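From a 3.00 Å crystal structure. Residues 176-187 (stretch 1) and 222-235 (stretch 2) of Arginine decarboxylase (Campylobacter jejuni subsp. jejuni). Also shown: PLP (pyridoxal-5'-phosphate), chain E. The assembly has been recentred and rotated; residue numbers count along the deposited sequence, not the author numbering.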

# COMPACT_ATOMS: atom_id res chain seq x y z
N PRO B 176 -25.44 24.59 22.61
CA PRO B 176 -25.40 23.36 21.80
C PRO B 176 -24.14 22.53 22.03
O PRO B 176 -23.01 22.99 21.81
CB PRO B 176 -25.49 23.88 20.36
CG PRO B 176 -26.19 25.22 20.53
CD PRO B 176 -25.51 25.78 21.75
N LYS B 177 -24.33 21.30 22.51
CA LYS B 177 -23.20 20.41 22.75
C LYS B 177 -23.41 19.08 22.04
O LYS B 177 -24.54 18.60 21.90
CB LYS B 177 -22.95 20.20 24.25
CG LYS B 177 -24.13 20.57 25.16
CD LYS B 177 -23.78 20.45 26.65
CE LYS B 177 -22.66 21.40 27.07
NZ LYS B 177 -22.99 22.84 26.82
N PRO B 178 -22.32 18.48 21.55
CA PRO B 178 -22.43 17.20 20.85
C PRO B 178 -22.79 16.05 21.77
O PRO B 178 -22.71 16.14 23.00
CB PRO B 178 -21.04 17.04 20.24
CG PRO B 178 -20.15 17.73 21.22
CD PRO B 178 -20.92 18.95 21.59
N ASN B 179 -23.24 14.96 21.16
CA ASN B 179 -23.59 13.77 21.91
C ASN B 179 -22.31 13.04 22.20
O ASN B 179 -21.39 13.02 21.38
CB ASN B 179 -24.50 12.88 21.10
CG ASN B 179 -25.93 13.29 21.22
OD1 ASN B 179 -26.77 12.88 20.41
ND2 ASN B 179 -26.22 14.11 22.23
N ILE B 180 -22.24 12.43 23.37
CA ILE B 180 -21.06 11.70 23.76
C ILE B 180 -21.22 10.19 23.56
O ILE B 180 -22.25 9.62 23.93
CB ILE B 180 -20.72 12.00 25.22
CG1 ILE B 180 -20.34 13.48 25.36
CG2 ILE B 180 -19.61 11.08 25.68
CD1 ILE B 180 -20.06 13.92 26.79
N GLY B 181 -20.23 9.55 22.96
CA GLY B 181 -20.30 8.11 22.76
C GLY B 181 -19.13 7.46 23.46
O GLY B 181 -18.05 8.05 23.54
N LEU B 182 -19.32 6.25 23.99
CA LEU B 182 -18.21 5.57 24.67
C LEU B 182 -17.82 4.29 23.95
O LEU B 182 -18.65 3.41 23.77
CB LEU B 182 -18.57 5.25 26.13
CG LEU B 182 -18.86 6.42 27.07
CD1 LEU B 182 -19.06 5.90 28.47
CD2 LEU B 182 -17.71 7.42 27.03
N ARG B 183 -16.56 4.20 23.52
CA ARG B 183 -16.10 3.01 22.82
C ARG B 183 -15.73 1.96 23.87
O ARG B 183 -14.79 2.16 24.65
CB ARG B 183 -14.87 3.33 21.97
CG ARG B 183 -14.41 2.16 21.13
CD ARG B 183 -13.14 2.47 20.38
NE ARG B 183 -12.75 1.36 19.53
CZ ARG B 183 -11.59 1.28 18.88
NH1 ARG B 183 -11.33 0.21 18.13
NH2 ARG B 183 -10.68 2.25 18.98
N VAL B 184 -16.44 0.85 23.88
CA VAL B 184 -16.15 -0.18 24.86
C VAL B 184 -15.05 -1.14 24.43
O VAL B 184 -14.96 -1.51 23.26
CB VAL B 184 -17.42 -0.97 25.20
CG1 VAL B 184 -18.49 -0.01 25.73
CG2 VAL B 184 -17.92 -1.70 23.97
N ARG B 185 -14.22 -1.53 25.38
CA ARG B 185 -13.14 -2.47 25.13
C ARG B 185 -13.77 -3.85 25.29
O ARG B 185 -14.24 -4.18 26.37
CB ARG B 185 -12.05 -2.27 26.19
CG ARG B 185 -10.87 -3.20 26.10
CD ARG B 185 -9.88 -2.72 25.06
NE ARG B 185 -9.22 -1.46 25.44
CZ ARG B 185 -8.28 -1.35 26.38
NH1 ARG B 185 -7.75 -0.16 26.64
NH2 ARG B 185 -7.88 -2.43 27.05
N LEU B 186 -13.81 -4.64 24.22
CA LEU B 186 -14.40 -5.99 24.30
C LEU B 186 -13.39 -7.05 24.71
O LEU B 186 -12.26 -7.06 24.22
CB LEU B 186 -15.02 -6.39 22.96
CG LEU B 186 -16.23 -5.61 22.45
CD1 LEU B 186 -16.73 -6.24 21.17
CD2 LEU B 186 -17.34 -5.60 23.49
N HIS B 187 -13.78 -7.94 25.61
CA HIS B 187 -12.88 -9.00 26.04
C HIS B 187 -13.06 -10.24 25.17
O HIS B 187 -12.47 -11.28 25.45
CB HIS B 187 -13.12 -9.36 27.51
CG HIS B 187 -12.13 -8.73 28.45
ND1 HIS B 187 -12.03 -9.09 29.77
CD2 HIS B 187 -11.20 -7.76 28.25
CE1 HIS B 187 -11.07 -8.38 30.35
NE2 HIS B 187 -10.56 -7.56 29.45
N1 PLP E . -16.18 1.66 12.08
C2 PLP E . -15.03 2.14 12.56
C2A PLP E . -15.02 2.78 13.92
C3 PLP E . -13.84 2.06 11.78
O3 PLP E . -12.65 2.56 12.27
C4 PLP E . -13.91 1.42 10.47
C4A PLP E . -12.70 1.30 9.62
C5 PLP E . -15.19 0.93 10.02
C6 PLP E . -16.30 1.07 10.87
C5A PLP E . -15.37 0.26 8.65
O4P PLP E . -15.46 -1.17 8.77
P PLP E . -15.66 -1.80 7.29
O1P PLP E . -16.04 -3.22 7.43
O2P PLP E . -16.81 -1.03 6.49
O3P PLP E . -14.29 -1.71 6.47
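Stretch 2 (222-235) KLLEQFTMIHFHLG

Stretch 2 lies alongside stretch 1 as a neighbouring parallel strand. Residues 227-231 run in the same direction as residues 179-183, the two axes crossing at -24° with a closest approach of 4.5 Å, and the contact buries 883 Å² in total. Before the strand, Leu224 to Gln226 adopt helical backbone angles, and the turn is held by Gln226 N bonded to Leu223 O (2.7 Å).

Five backbone hydrogen bonds join the stretches. Ile180 uses both its polar atoms: its N donates to Gln226 O (3.0 Å) and its O accepts from Thr228 N (3.2 Å). Leu182 repeats the pattern, with N to Met229 O at 3.0 Å and His231 N to Leu182 O at 3.0 Å. Val184 N then donates to His231 O (2.8 Å), so that His231, like Ile180 and Leu182, has both backbone groups satisfied across the interface. Several carbonyls also receive a CA-H contact, the shortest from Arg183 CA to His231 O (3.0 Å).

Water extends this network at two points. One molecule donates to Glu225 O (2.8 Å) and accepts a weak bond from Asn179 ND2 (3.1 Å); another makes only weak bonds, to Arg183 NE, Val184 O and His233 N. Arg183 NH2, His231 NE2 and His233 ND1 find partners elsewhere in the structure.

From Met229 to His231, side chains of stretch 2 alternate between the sheet faces, Thr228 before them pointing sideways. Ile180, Leu182, Phe227 and Ile230 share one face, where Leu182 CD1 sits over the Phe227 ring, 3.5 Å from Phe227 CZ. Arg183, Met229 and His231 share the other, with Arg183 CG 4.0 Å from His231 ND1. Beyond the strands, Leu186 CD1 packs against Phe232 CD1 (3.5 Å) and Leu234 CD2 (3.7 Å). His231 CE1 approaches PLP C2A at 3.4 Å, while the His233 ring lays one face over the cofactor, with His233 CE1 3.5 Å from PLP C5.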

# COMPACT_ATOMS: atom_id res chain seq x y z
N LYS B 222 -22.80 16.93 35.39
CA LYS B 222 -24.16 16.94 34.86
C LYS B 222 -24.12 16.92 33.34
O LYS B 222 -24.44 17.92 32.70
CB LYS B 222 -24.91 18.20 35.34
CG LYS B 222 -26.42 18.01 35.55
CD LYS B 222 -27.15 17.39 34.34
CE LYS B 222 -27.06 15.84 34.31
NZ LYS B 222 -27.63 15.32 33.03
N LEU B 223 -23.74 15.78 32.78
CA LEU B 223 -23.65 15.65 31.32
C LEU B 223 -24.20 14.30 30.84
O LEU B 223 -24.13 13.99 29.66
CB LEU B 223 -22.18 15.80 30.89
CG LEU B 223 -21.79 16.90 29.89
CD1 LEU B 223 -22.58 18.16 30.13
CD2 LEU B 223 -20.28 17.18 30.02
N LEU B 224 -24.76 13.51 31.76
CA LEU B 224 -25.30 12.22 31.37
C LEU B 224 -26.23 12.35 30.20
O LEU B 224 -26.41 11.42 29.43
CB LEU B 224 -26.03 11.57 32.54
CG LEU B 224 -25.12 10.85 33.56
CD1 LEU B 224 -25.98 10.18 34.61
CD2 LEU B 224 -24.27 9.81 32.84
N GLU B 225 -26.83 13.52 30.06
CA GLU B 225 -27.74 13.78 28.97
C GLU B 225 -27.09 13.52 27.61
O GLU B 225 -27.75 13.15 26.65
CB GLU B 225 -28.20 15.23 29.03
CG GLU B 225 -29.06 15.57 30.22
CD GLU B 225 -30.51 15.11 30.05
OE1 GLU B 225 -31.34 15.45 30.92
OE2 GLU B 225 -30.80 14.43 29.04
N GLN B 226 -25.78 13.72 27.54
CA GLN B 226 -25.06 13.53 26.29
C GLN B 226 -24.73 12.09 25.98
O GLN B 226 -24.78 11.68 24.82
CB GLN B 226 -23.78 14.35 26.29
CG GLN B 226 -24.00 15.80 26.70
CD GLN B 226 -25.25 16.42 26.07
OE1 GLN B 226 -25.40 16.46 24.84
NE2 GLN B 226 -26.15 16.90 26.93
N PHE B 227 -24.40 11.31 27.00
CA PHE B 227 -24.07 9.91 26.81
C PHE B 227 -25.27 9.20 26.17
O PHE B 227 -26.21 8.83 26.86
CB PHE B 227 -23.70 9.28 28.15
CG PHE B 227 -23.26 7.86 28.05
CD1 PHE B 227 -22.76 7.35 26.86
CD2 PHE B 227 -23.33 7.02 29.16
CE1 PHE B 227 -22.33 6.02 26.77
CE2 PHE B 227 -22.91 5.70 29.08
CZ PHE B 227 -22.41 5.19 27.88
N THR B 228 -25.24 9.01 24.85
CA THR B 228 -26.35 8.36 24.19
C THR B 228 -26.08 7.02 23.51
O THR B 228 -27.03 6.30 23.17
CB THR B 228 -26.98 9.29 23.15
OG1 THR B 228 -25.99 9.69 22.19
CG2 THR B 228 -27.54 10.50 23.83
N MSE B 229 -24.81 6.68 23.28
CA MSE B 229 -24.50 5.40 22.66
C MSE B 229 -23.11 4.86 22.98
O MSE B 229 -22.19 5.62 23.27
CB MSE B 229 -24.66 5.44 21.13
CG MSE B 229 -23.61 6.26 20.41
SE MSE B 229 -23.42 5.84 18.49
CE MSE B 229 -25.15 6.42 17.80
N ILE B 230 -23.01 3.53 22.95
CA ILE B 230 -21.74 2.85 23.15
C ILE B 230 -21.37 2.29 21.77
O ILE B 230 -22.25 1.96 20.97
CB ILE B 230 -21.81 1.67 24.16
CG1 ILE B 230 -22.82 0.63 23.71
CG2 ILE B 230 -22.22 2.15 25.50
CD1 ILE B 230 -22.78 -0.56 24.60
N HIS B 231 -20.08 2.18 21.50
CA HIS B 231 -19.61 1.70 20.21
C HIS B 231 -18.43 0.76 20.38
O HIS B 231 -17.64 0.90 21.32
CB HIS B 231 -19.22 2.93 19.35
CG HIS B 231 -18.37 2.61 18.15
ND1 HIS B 231 -16.99 2.69 18.18
CD2 HIS B 231 -18.70 2.22 16.90
CE1 HIS B 231 -16.51 2.36 16.99
NE2 HIS B 231 -17.53 2.07 16.20
N PHE B 232 -18.33 -0.22 19.48
CA PHE B 232 -17.22 -1.17 19.48
C PHE B 232 -16.90 -1.50 18.01
O PHE B 232 -17.79 -1.43 17.16
CB PHE B 232 -17.58 -2.44 20.28
CG PHE B 232 -18.62 -3.32 19.65
CD1 PHE B 232 -18.26 -4.27 18.71
CD2 PHE B 232 -19.96 -3.20 20.01
CE1 PHE B 232 -19.23 -5.09 18.12
CE2 PHE B 232 -20.93 -4.03 19.42
CZ PHE B 232 -20.57 -4.97 18.48
N HIS B 233 -15.63 -1.78 17.71
CA HIS B 233 -15.26 -2.14 16.33
C HIS B 233 -14.45 -3.42 16.36
O HIS B 233 -13.45 -3.50 17.06
CB HIS B 233 -14.43 -1.03 15.63
CG HIS B 233 -14.11 -1.32 14.19
ND1 HIS B 233 -15.07 -1.53 13.22
CD2 HIS B 233 -12.92 -1.49 13.56
CE1 HIS B 233 -14.50 -1.80 12.07
NE2 HIS B 233 -13.19 -1.79 12.24
N LEU B 234 -14.89 -4.43 15.61
CA LEU B 234 -14.17 -5.70 15.57
C LEU B 234 -13.18 -5.74 14.42
O LEU B 234 -12.28 -6.57 14.41
CB LEU B 234 -15.13 -6.88 15.39
CG LEU B 234 -16.16 -7.08 16.50
CD1 LEU B 234 -16.99 -8.31 16.17
CD2 LEU B 234 -15.45 -7.21 17.85
N GLY B 235 -13.34 -4.84 13.45
CA GLY B 235 -12.44 -4.82 12.32
C GLY B 235 -13.17 -4.95 11.00
O GLY B 235 -14.39 -5.10 10.98
O HOH W 1 -28.69 13.58 24.00
O HOH W 2 -13.36 -1.76 20.26